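Local atomic coordinates of putative dehydrogenase (Amycolatopsis orientalis, PDB entry 5A9T), a protein that acts as an imine reductase, using NADPH to reduce imines stereoselectively to amines. Residues P7-G12 / R63-C68; G14-A19 / V123-V128; V92-G97 / G119-P124; L136-A141 / G165-Y170. One frame throughout, in Å; residues are numbered along the deposited sequence. Where two conformers were deposited one is given.

Contact 1. Residues P7-G12 / R63-C68; sequences PVTVAG and RLLVVC
T9 and A11 face strand 64-67 with both their N-H and their C=O groups, the zipper of a parallel pair. T9 N donates to L64 O (3.0 Å) and A11 N to V66 O (2.9 Å). In return V66 N reaches T9 O at 2.8 Å, and C68 N meets A11 O in a nearly straight bond of 176°. Between these rungs V10 CA adds a C-H···O contact to V66 O (3.3 Å). Where the strands begin to part, a water gives a proton to P7 O and accepts one from L64 N.

On one face of the sheet V8 and L64 lie side by side, CG1 against CD2 at 3.9 Å, and the CG2 of V66 leans on the same V8 methyl. On the other, L65 CD2 rests on T9 CB (3.8 Å). Beta-branched valines suit extended backbone. T9 can sit here because its OG1, anti to the carbonyl carbon (chi1 -69°), hydrogen-bonds with S62 OG and A58 O.

Further out, V8 and V10 turn their own N-H and C=O groups to strand 30-34, and helix 15-26 packs on both valines. At G12 (phi 112°) the chain passes close by C68 O, leaving no room for a CB; G12 O, buried here, has no partner in the model. Four ladder bonds between apolar faces are consistent with a firmly held central pair, from which the dinucleotide-binding turn departs.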
loop_
_atom_site.group_PDB
_atom_site.type_symbol
_atom_site.label_atom_id
_atom_site.label_comp_id
_atom_site.label_asym_id
_atom_site.label_seq_id
_atom_site.Cartn_x
_atom_site.Cartn_y
_atom_site.Cartn_z
ATOM N N PRO A 7 -34.606 -7.576 -20.557
ATOM C CA PRO A 7 -34.999 -8.178 -19.328
ATOM C C PRO A 7 -33.715 -8.741 -18.590
ATOM O O PRO A 7 -32.785 -9.232 -19.226
ATOM C CB PRO A 7 -35.897 -9.340 -19.777
ATOM C CG PRO A 7 -35.459 -9.649 -21.115
ATOM C CD PRO A 7 -35.095 -8.343 -21.740
ATOM N N VAL A 8 -33.702 -8.624 -17.281
ATOM C CA VAL A 8 -32.661 -9.208 -16.493
ATOM C C VAL A 8 -33.306 -9.760 -15.231
ATOM O O VAL A 8 -34.233 -9.130 -14.706
ATOM C CB VAL A 8 -31.602 -8.175 -16.048
ATOM C CG1 VAL A 8 -30.521 -8.916 -15.246
ATOM C CG2 VAL A 8 -31.086 -7.393 -17.216
ATOM N N THR A 9 -32.872 -10.905 -14.726
ATOM C CA THR A 9 -33.303 -11.422 -13.490
ATOM C C THR A 9 -32.178 -11.267 -12.476
ATOM O O THR A 9 -31.026 -11.625 -12.779
ATOM C CB THR A 9 -33.690 -12.874 -13.640
ATOM O OG1 THR A 9 -34.884 -12.989 -14.432
ATOM C CG2 THR A 9 -33.960 -13.537 -12.322
ATOM N N VAL A 10 -32.509 -10.894 -11.251
ATOM C CA VAL A 10 -31.575 -10.941 -10.120
ATOM C C VAL A 10 -32.085 -11.933 -9.122
ATOM O O VAL A 10 -33.229 -11.793 -8.601
ATOM C CB VAL A 10 -31.425 -9.547 -9.500
ATOM C CG1 VAL A 10 -30.517 -9.655 -8.265
ATOM C CG2 VAL A 10 -30.896 -8.545 -10.481
ATOM N N ALA A 11 -31.320 -12.970 -8.830
ATOM C CA ALA A 11 -31.604 -13.942 -7.839
ATOM C C ALA A 11 -30.734 -13.759 -6.611
ATOM O O ALA A 11 -29.519 -13.944 -6.654
ATOM C CB ALA A 11 -31.407 -15.341 -8.390
ATOM N N GLY A 12 -31.336 -13.404 -5.505
ATOM C CA GLY A 12 -30.610 -13.097 -4.305
ATOM C C GLY A 12 -30.745 -11.629 -3.984
ATOM O O GLY A 12 -30.300 -10.749 -4.684
ATOM N N ARG A 63 -32.983 -13.993 -20.242
ATOM C CA ARG A 63 -31.837 -14.790 -20.622
ATOM C C ARG A 63 -30.673 -14.544 -19.612
ATOM O O ARG A 63 -29.982 -15.493 -19.219
ATOM C CB ARG A 63 -31.379 -14.494 -22.024
ATOM C CG ARG A 63 -30.033 -15.100 -22.421
ATOM C CD ARG A 63 -29.755 -14.933 -23.923
ATOM N NE ARG A 63 -28.317 -15.136 -24.283
ATOM C CZ ARG A 63 -27.718 -16.285 -24.370
ATOM N NH1 ARG A 63 -28.302 -17.446 -24.097
ATOM N NH2 ARG A 63 -26.453 -16.409 -24.743
ATOM N N LEU A 64 -30.499 -13.278 -19.220
ATOM C CA LEU A 64 -29.414 -12.884 -18.299
ATOM C C LEU A 64 -29.878 -13.010 -16.872
ATOM O O LEU A 64 -30.832 -12.354 -16.444
ATOM C CB LEU A 64 -28.986 -11.432 -18.602
ATOM C CG LEU A 64 -27.867 -10.945 -17.631
ATOM C CD1 LEU A 64 -26.636 -11.740 -17.778
ATOM C CD2 LEU A 64 -27.656 -9.479 -17.897
ATOM N N LEU A 65 -29.236 -13.928 -16.154
ATOM C CA LEU A 65 -29.551 -14.257 -14.750
ATOM C C LEU A 65 -28.346 -13.812 -13.925
ATOM O O LEU A 65 -27.287 -14.420 -14.004
ATOM C CB LEU A 65 -29.790 -15.716 -14.542
ATOM C CG LEU A 65 -30.748 -16.333 -15.572
ATOM C CD1 LEU A 65 -30.749 -17.881 -15.483
ATOM C CD2 LEU A 65 -32.188 -15.779 -15.538
ATOM N N VAL A 66 -28.513 -12.765 -13.135
ATOM C CA VAL A 66 -27.493 -12.245 -12.211
ATOM C C VAL A 66 -27.672 -12.817 -10.851
ATOM O O VAL A 66 -28.814 -12.658 -10.283
ATOM C CB VAL A 66 -27.572 -10.725 -12.179
ATOM C CG1 VAL A 66 -26.568 -10.152 -11.189
ATOM C CG2 VAL A 66 -27.219 -10.124 -13.531
ATOM N N VAL A 67 -26.779 -13.680 -10.377
ATOM C CA VAL A 67 -26.996 -14.472 -9.176
ATOM C C VAL A 67 -26.092 -13.892 -8.065
ATOM O O VAL A 67 -24.869 -13.772 -8.275
ATOM C CB VAL A 67 -26.773 -15.929 -9.441
ATOM C CG1 VAL A 67 -27.018 -16.724 -8.160
ATOM C CG2 VAL A 67 -27.678 -16.455 -10.520
ATOM N N CYS A 68 -26.666 -13.622 -6.881
ATOM C CA CYS A 68 -25.904 -13.116 -5.732
ATOM C C CYS A 68 -26.545 -13.694 -4.467
ATOM O O CYS A 68 -27.309 -13.022 -3.741
ATOM C CB CYS A 68 -25.881 -11.615 -5.797
ATOM S SG CYS A 68 -24.671 -10.898 -4.644
HETATM O O HOH W 1 -32.140 -11.345 -20.750
#

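Contact 2. Residues G14-A19 / V123-V128; sequences GPMGSA and VPPAMV
The compact, puckered ring of P125 presents one broad face, and the methyl CE of M16 sits over it, 3.7 Å from P125 CD. At the edge of the ring, its CB corner meets the methyl of A19 (CB to CB 3.9 Å) and the carbonyl oxygen of P15. A proline offers a stiff, apolar surface that a flexible methionine can follow. M16 gets there with CG anti to the backbone N (chi1 -172°), then bends at its next two torsions, laying SD and CE along that face.

M16 SD lies 3.6 Å from V128 CG2, and M16 CE 3.6 Å from V123 O. A19, whose side chain is only a methyl, lets the helix come close to the loop; its CB lies 3.4 Å from P125 O. That oxygen accepts from V128 N, within the single 3-10 turn that shapes the loop.

G14 is the N-cap of helix 15-26, and P15 suits the first turn, where no N-H is needed. Since G14, M16 and G17 bind NADP(+), the loop packs beside the cofactor-binding turn. Van der Waals contacts, some methyl on carbonyl oxygen, join the segments, so matching shapes rather than polar bonds set how the loop rests on the helix.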
loop_
_atom_site.group_PDB
_atom_site.type_symbol
_atom_site.label_atom_id
_atom_site.label_comp_id
_atom_site.label_asym_id
_atom_site.label_seq_id
_atom_site.Cartn_x
_atom_site.Cartn_y
_atom_site.Cartn_z
ATOM N N GLY A 14 -30.127 -10.076 -0.735
ATOM C CA GLY A 14 -29.332 -9.467 0.343
ATOM C C GLY A 14 -28.960 -8.047 -0.015
ATOM O O GLY A 14 -29.345 -7.460 -1.054
ATOM N N PRO A 15 -28.144 -7.392 0.798
ATOM C CA PRO A 15 -27.816 -5.968 0.518
ATOM C C PRO A 15 -27.115 -5.775 -0.862
ATOM O O PRO A 15 -27.425 -4.829 -1.566
ATOM C CB PRO A 15 -26.773 -5.718 1.656
ATOM C CG PRO A 15 -27.226 -6.573 2.759
ATOM C CD PRO A 15 -27.692 -7.884 2.112
ATOM N N MET A 16 -26.224 -6.708 -1.197
ATOM C CA MET A 16 -25.553 -6.648 -2.485
ATOM C C MET A 16 -26.534 -6.908 -3.611
ATOM O O MET A 16 -26.626 -6.153 -4.580
ATOM C CB MET A 16 -24.347 -7.551 -2.573
ATOM C CG MET A 16 -23.600 -7.259 -3.887
ATOM S SD MET A 16 -22.956 -5.596 -4.129
ATOM C CE MET A 16 -21.522 -5.690 -3.178
ATOM N N GLY A 17 -27.307 -8.011 -3.576
ATOM C CA GLY A 17 -28.265 -8.257 -4.635
ATOM C C GLY A 17 -29.301 -7.212 -4.860
ATOM O O GLY A 17 -29.656 -6.911 -5.972
ATOM N N SER A 18 -29.752 -6.653 -3.739
ATOM C CA SER A 18 -30.640 -5.564 -3.854
ATOM C C SER A 18 -30.050 -4.346 -4.554
ATOM O O SER A 18 -30.675 -3.669 -5.390
ATOM C CB SER A 18 -31.100 -5.137 -2.460
ATOM O OG SER A 18 -31.851 -6.163 -1.847
ATOM N N ALA A 19 -28.752 -4.020 -4.246
ATOM C CA ALA A 19 -28.062 -2.941 -4.946
ATOM C C ALA A 19 -27.895 -3.187 -6.479
ATOM O O ALA A 19 -28.042 -2.327 -7.273
ATOM C CB ALA A 19 -26.716 -2.656 -4.307
ATOM N N VAL A 123 -16.447 -3.225 -4.777
ATOM C CA VAL A 123 -16.923 -2.034 -4.046
ATOM C C VAL A 123 -18.057 -2.438 -3.180
ATOM O O VAL A 123 -18.684 -3.503 -3.316
ATOM C CB VAL A 123 -17.318 -0.852 -5.005
ATOM C CG1 VAL A 123 -16.127 -0.444 -5.775
ATOM C CG2 VAL A 123 -18.507 -1.325 -5.886
ATOM N N PRO A 124 -18.418 -1.641 -2.195
ATOM C CA PRO A 124 -19.593 -1.971 -1.414
ATOM C C PRO A 124 -20.899 -1.713 -2.155
ATOM O O PRO A 124 -20.933 -0.976 -3.179
ATOM C CB PRO A 124 -19.477 -1.048 -0.118
ATOM C CG PRO A 124 -18.228 -0.281 -0.384
ATOM C CD PRO A 124 -17.627 -0.505 -1.684
ATOM N N PRO A 125 -21.971 -2.310 -1.588
ATOM C CA PRO A 125 -23.277 -2.149 -2.243
ATOM C C PRO A 125 -23.677 -0.732 -2.633
ATOM O O PRO A 125 -24.186 -0.507 -3.722
ATOM C CB PRO A 125 -24.252 -2.806 -1.256
ATOM C CG PRO A 125 -23.465 -3.779 -0.483
ATOM C CD PRO A 125 -22.064 -3.220 -0.442
ATOM N N ALA A 126 -23.349 0.267 -1.781
ATOM C CA ALA A 126 -23.757 1.654 -2.078
ATOM C C ALA A 126 -23.081 2.228 -3.201
ATOM O O ALA A 126 -23.528 3.235 -3.759
ATOM C CB ALA A 126 -23.525 2.575 -0.867
ATOM N N MET A 127 -21.931 1.663 -3.633
ATOM C CA MET A 127 -21.227 2.165 -4.742
ATOM C C MET A 127 -21.558 1.508 -6.146
ATOM O O MET A 127 -21.176 1.981 -7.209
ATOM C CB MET A 127 -19.737 2.084 -4.522
ATOM C CG MET A 127 -19.310 3.119 -3.490
ATOM S SD MET A 127 -17.533 3.124 -3.425
ATOM C CE MET A 127 -17.038 3.266 -5.146
ATOM N N VAL A 128 -22.340 0.412 -6.046
ATOM C CA VAL A 128 -22.739 -0.271 -7.266
ATOM C C VAL A 128 -23.507 0.687 -8.161
ATOM O O VAL A 128 -24.375 1.464 -7.667
ATOM C CB VAL A 128 -23.568 -1.557 -6.945
ATOM C CG1 VAL A 128 -24.186 -2.089 -8.269
ATOM C CG2 VAL A 128 -22.635 -2.570 -6.136
#

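Contact 3. Residues V92-G97 / G119-P124; sequences VNLNSG and GAIMVP
L94 and G119 form the tight half of this contact. With CG of L94 anti to the carbonyl carbon (chi1 -61°), its CD2 lies 3.6 Å from G119 CA, so close that a CB on G119 would collide with it, which is why glycine fits. G119 N donates to N93 O (2.8 Å), the donor tilted 31° from the carbonyl plane, and L94 CA returns a C-H···O contact to G119 O. Beside this, L94 CB meets the tip of I121, CD1, at 3.9 Å; the two side chains cross at about a right angle, and the long reach of isoleucine bridges strands that are already parting.

The loose half is wet. The ladder ends after one bond, and a water spans the gap, donating to L94 O (2.8 Å) and accepting from I121 N (2.9 Å), which meets it instead of a strand oxygen. A second water accepts from S96 N and lies 2.8 Å from G119 O. Here segment 92-97 turns away: N93 OD1 accepts N95 N in an Asx turn, and N93 ND2 is in turn bound to Y116 OH. The side-chain ND2 of N95 hydrogen-bonds to L69 O and D71 OD1, and G97 O accepts from H247 of the second subunit.

The waters give L94 O, I121 N, S96 N and G119 O partners as the strand ends diverge, and the turn carries N95 to the NADP(+) site.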
loop_
_atom_site.group_PDB
_atom_site.type_symbol
_atom_site.label_atom_id
_atom_site.label_comp_id
_atom_site.label_asym_id
_atom_site.label_seq_id
_atom_site.Cartn_x
_atom_site.Cartn_y
_atom_site.Cartn_z
ATOM N N VAL A 92 -24.548 -15.086 -14.559
ATOM C CA VAL A 92 -23.464 -14.257 -14.068
ATOM C C VAL A 92 -23.499 -14.374 -12.573
ATOM O O VAL A 92 -24.409 -13.837 -11.910
ATOM C CB VAL A 92 -23.576 -12.848 -14.554
ATOM C CG1 VAL A 92 -22.434 -11.974 -14.010
ATOM C CG2 VAL A 92 -23.552 -12.748 -16.049
ATOM N N ASN A 93 -22.535 -15.129 -12.007
ATOM C CA ASN A 93 -22.468 -15.400 -10.613
ATOM C C ASN A 93 -21.538 -14.437 -9.913
ATOM O O ASN A 93 -20.342 -14.520 -10.145
ATOM C CB ASN A 93 -21.962 -16.811 -10.414
ATOM C CG ASN A 93 -22.068 -17.266 -8.952
ATOM O OD1 ASN A 93 -22.439 -16.520 -8.057
ATOM N ND2 ASN A 93 -21.704 -18.585 -8.702
ATOM N N LEU A 94 -22.119 -13.651 -9.013
ATOM C CA LEU A 94 -21.343 -12.582 -8.314
ATOM C C LEU A 94 -21.048 -12.975 -6.901
ATOM O O LEU A 94 -20.555 -12.107 -6.129
ATOM C CB LEU A 94 -22.025 -11.282 -8.469
ATOM C CG LEU A 94 -22.207 -10.778 -9.872
ATOM C CD1 LEU A 94 -22.963 -9.468 -9.949
ATOM C CD2 LEU A 94 -20.877 -10.626 -10.625
ATOM N N ASN A 95 -21.170 -14.225 -6.515
ATOM C CA ASN A 95 -20.806 -14.577 -5.097
ATOM C C ASN A 95 -20.235 -15.927 -4.923
ATOM O O ASN A 95 -20.661 -16.677 -3.985
ATOM C CB ASN A 95 -21.926 -14.246 -4.117
ATOM C CG ASN A 95 -21.497 -14.267 -2.623
ATOM O OD1 ASN A 95 -20.389 -13.948 -2.323
ATOM N ND2 ASN A 95 -22.383 -14.745 -1.726
ATOM N N SER A 96 -19.290 -16.314 -5.772
ATOM C CA SER A 96 -18.621 -17.577 -5.511
ATOM C C SER A 96 -17.682 -17.395 -4.281
ATOM O O SER A 96 -17.019 -16.383 -4.069
ATOM C CB SER A 96 -17.795 -18.113 -6.619
ATOM O OG SER A 96 -18.515 -18.526 -7.743
ATOM N N GLY A 97 -17.588 -18.433 -3.535
ATOM C CA GLY A 97 -16.705 -18.333 -2.289
ATOM C C GLY A 97 -15.232 -18.469 -2.615
ATOM O O GLY A 97 -14.339 -17.695 -2.020
ATOM N N GLY A 119 -18.080 -13.355 -11.360
ATOM C CA GLY A 119 -17.599 -12.013 -11.149
ATOM C C GLY A 119 -17.377 -11.709 -9.695
ATOM O O GLY A 119 -18.063 -12.240 -8.805
ATOM N N ALA A 120 -16.467 -10.771 -9.477
ATOM C CA ALA A 120 -16.136 -10.309 -8.140
ATOM C C ALA A 120 -16.389 -8.808 -8.050
ATOM O O ALA A 120 -15.841 -8.007 -8.841
ATOM C CB ALA A 120 -14.657 -10.617 -7.820
ATOM N N ILE A 121 -17.221 -8.411 -7.117
ATOM C CA ILE A 121 -17.608 -7.014 -6.945
ATOM C C ILE A 121 -16.604 -6.319 -6.029
ATOM O O ILE A 121 -16.388 -6.768 -4.923
ATOM C CB ILE A 121 -18.987 -6.964 -6.336
ATOM C CG1 ILE A 121 -19.992 -7.707 -7.247
ATOM C CG2 ILE A 121 -19.370 -5.518 -6.153
ATOM C CD1 ILE A 121 -21.351 -7.922 -6.590
ATOM N N MET A 122 -15.970 -5.270 -6.532
ATOM C CA MET A 122 -14.830 -4.651 -5.814
ATOM C C MET A 122 -15.199 -3.455 -5.022
ATOM O O MET A 122 -14.279 -2.780 -4.587
ATOM C CB MET A 122 -13.732 -4.380 -6.791
ATOM C CG MET A 122 -13.242 -5.601 -7.538
ATOM S SD MET A 122 -12.744 -6.999 -6.526
ATOM C CE MET A 122 -11.331 -6.305 -5.625
ATOM N N VAL A 123 -16.447 -3.225 -4.777
ATOM C CA VAL A 123 -16.923 -2.034 -4.046
ATOM C C VAL A 123 -18.057 -2.438 -3.180
ATOM O O VAL A 123 -18.684 -3.503 -3.316
ATOM C CB VAL A 123 -17.318 -0.852 -5.005
ATOM C CG1 VAL A 123 -16.127 -0.444 -5.775
ATOM C CG2 VAL A 123 -18.507 -1.325 -5.886
ATOM N N PRO A 124 -18.418 -1.641 -2.195
ATOM C CA PRO A 124 -19.593 -1.971 -1.414
ATOM C C PRO A 124 -20.899 -1.713 -2.155
ATOM O O PRO A 124 -20.933 -0.976 -3.179
ATOM C CB PRO A 124 -19.477 -1.048 -0.118
ATOM C CG PRO A 124 -18.228 -0.281 -0.384
ATOM C CD PRO A 124 -17.627 -0.505 -1.684
HETATM O O HOH W 2 -18.419 -10.480 -5.526
HETATM O O HOH W 3 -17.957 -14.896 -7.988
#

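Contact 4. Residues L136-A141 / G165-Y170; sequences LYSGSA and GLAVLY
L136 and S138 turn toward the start of helix 166-170, whose axis runs at 144° to that of strand 136-139 and approaches it to 7.1 Å. Their link is polar at one point: A167 N donates to S138 OG at 2.9 Å, with an angle of 160° at the hydrogen. The first torsion of S138 (chi1 63°) puts OG between its own backbone N and carbonyl carbon, aimed at the helix. OG also hydrogen-bonds to A164 O, so a serine hydroxyl, donor and acceptor at once, answers both backbone groups. The helix start would probably polarise this oxygen further.

The small methyl of A167 lets helix and strand come close: its CB lies 3.5 Å from L136 O and as far from S138 OG. L166 CB comes to 3.8 Å from S138 CB. One turn along, L136 CD1 touches Y170 CB (3.9 Å). The Y170 ring meets that of F202 of the second subunit, and A195 of that subunit packs on L166.

Here the far part of the Rossmann-type sheet grips the first turn of helix 166-193, the long interdomain helix characteristic of imine reductases and their 6-phosphogluconate dehydrogenase-like relatives.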
loop_
_atom_site.group_PDB
_atom_site.type_symbol
_atom_site.label_atom_id
_atom_site.label_comp_id
_atom_site.label_asym_id
_atom_site.label_seq_id
_atom_site.Cartn_x
_atom_site.Cartn_y
_atom_site.Cartn_z
ATOM N N LEU A 136 -14.757 -7.418 -11.515
ATOM C CA LEU A 136 -13.824 -8.286 -12.220
ATOM C C LEU A 136 -14.546 -9.578 -12.655
ATOM O O LEU A 136 -15.298 -10.130 -11.849
ATOM C CB LEU A 136 -12.633 -8.663 -11.375
ATOM C CG LEU A 136 -11.889 -7.457 -10.755
ATOM C CD1 LEU A 136 -10.732 -7.991 -9.918
ATOM C CD2 LEU A 136 -11.368 -6.491 -11.783
ATOM N N TYR A 137 -14.391 -9.974 -13.888
ATOM C CA TYR A 137 -15.039 -11.137 -14.423
ATOM C C TYR A 137 -14.063 -12.179 -14.997
ATOM O O TYR A 137 -13.016 -11.858 -15.522
ATOM C CB TYR A 137 -16.030 -10.756 -15.536
ATOM C CG TYR A 137 -17.163 -9.891 -15.111
ATOM C CD1 TYR A 137 -18.321 -10.393 -14.604
ATOM C CD2 TYR A 137 -17.094 -8.470 -15.195
ATOM C CE1 TYR A 137 -19.344 -9.586 -14.161
ATOM C CE2 TYR A 137 -18.102 -7.673 -14.809
ATOM C CZ TYR A 137 -19.245 -8.208 -14.289
ATOM O OH TYR A 137 -20.299 -7.453 -13.885
ATOM N N SER A 138 -14.506 -13.410 -14.949
ATOM C CA SER A 138 -13.779 -14.523 -15.522
ATOM C C SER A 138 -14.755 -15.611 -15.982
ATOM O O SER A 138 -15.744 -15.901 -15.332
ATOM C CB SER A 138 -12.641 -15.009 -14.516
ATOM O OG SER A 138 -13.162 -15.460 -13.364
ATOM N N GLY A 139 -14.366 -16.238 -17.087
ATOM C CA GLY A 139 -15.244 -17.271 -17.717
ATOM C C GLY A 139 -15.384 -16.921 -19.152
ATOM O O GLY A 139 -14.618 -16.269 -19.778
ATOM N N SER A 140 -16.561 -17.311 -19.654
ATOM C CA SER A 140 -16.772 -17.133 -21.093
ATOM C C SER A 140 -16.563 -15.735 -21.696
ATOM O O SER A 140 -17.199 -14.798 -21.306
ATOM C CB SER A 140 -18.173 -17.607 -21.369
ATOM O OG SER A 140 -18.542 -17.291 -22.717
ATOM N N ALA A 141 -15.644 -15.653 -22.637
ATOM C CA ALA A 141 -15.415 -14.462 -23.371
ATOM C C ALA A 141 -16.648 -14.031 -24.213
ATOM O O ALA A 141 -16.922 -12.864 -24.372
ATOM C CB ALA A 141 -14.202 -14.530 -24.253
ATOM N N GLY A 165 -12.270 -19.387 -12.058
ATOM C CA GLY A 165 -11.864 -18.944 -10.722
ATOM C C GLY A 165 -10.971 -17.684 -10.722
ATOM O O GLY A 165 -10.590 -17.294 -9.586
ATOM N N LEU A 166 -10.580 -17.075 -11.801
ATOM C CA LEU A 166 -9.619 -15.927 -11.818
ATOM C C LEU A 166 -10.186 -14.707 -11.080
ATOM O O LEU A 166 -9.478 -14.045 -10.291
ATOM C CB LEU A 166 -9.131 -15.478 -13.153
ATOM C CG LEU A 166 -8.280 -16.437 -13.928
ATOM C CD1 LEU A 166 -8.234 -15.950 -15.337
ATOM C CD2 LEU A 166 -6.834 -16.446 -13.340
ATOM N N ALA A 167 -11.498 -14.402 -11.233
ATOM C CA ALA A 167 -11.996 -13.237 -10.497
ATOM C C ALA A 167 -11.990 -13.402 -9.057
ATOM O O ALA A 167 -11.528 -12.422 -8.354
ATOM C CB ALA A 167 -13.453 -12.925 -10.998
ATOM N N VAL A 168 -12.383 -14.524 -8.474
ATOM C CA VAL A 168 -12.362 -14.750 -7.000
ATOM C C VAL A 168 -10.899 -14.725 -6.583
ATOM O O VAL A 168 -10.596 -14.213 -5.506
ATOM C CB VAL A 168 -12.977 -16.098 -6.486
ATOM C CG1 VAL A 168 -12.870 -16.218 -4.942
ATOM C CG2 VAL A 168 -14.439 -16.173 -6.815
ATOM N N LEU A 169 -10.014 -15.298 -7.388
ATOM C CA LEU A 169 -8.603 -15.357 -6.966
ATOM C C LEU A 169 -8.067 -13.900 -6.933
ATOM O O LEU A 169 -7.324 -13.561 -5.974
ATOM C CB LEU A 169 -7.823 -16.201 -7.897
ATOM C CG LEU A 169 -6.341 -16.391 -7.618
ATOM C CD1 LEU A 169 -6.129 -16.990 -6.253
ATOM C CD2 LEU A 169 -5.703 -17.231 -8.696
ATOM N N TYR A 170 -8.337 -13.085 -7.955
ATOM C CA TYR A 170 -7.892 -11.698 -7.910
ATOM C C TYR A 170 -8.432 -10.971 -6.755
ATOM O O TYR A 170 -7.762 -10.160 -6.063
ATOM C CB TYR A 170 -8.282 -10.964 -9.213
ATOM C CG TYR A 170 -7.216 -10.832 -10.287
ATOM C CD1 TYR A 170 -6.829 -11.886 -11.065
ATOM C CD2 TYR A 170 -6.629 -9.608 -10.444
ATOM C CE1 TYR A 170 -5.814 -11.612 -12.113
ATOM C CE2 TYR A 170 -5.675 -9.377 -11.395
ATOM C CZ TYR A 170 -5.341 -10.362 -12.195
ATOM O OH TYR A 170 -4.266 -9.889 -13.091
#

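How the contacts relate
From the N terminus, contact 1 closes the first loop, bringing 63-68 back beside 7-12. Contact 2 opens inside that loop, at 14-19, and closes far beyond it at 123-128, so the two cross. Contact 3 is enclosed by contact 2 and ends on the same stretch, sharing V123 and P124; it closes the beta-alpha-beta unit of strands 90-93 and 115-121. Contact 4 follows in series. Neighbouring strands join three of them: V67 N to V92 O between contacts 1 and 3, A120 N to L136 O between 3 and 4. M16 packs on C68 and I121, tying the cofactor-binding helix to the sheet that contact 4 connects to the interdomain helix.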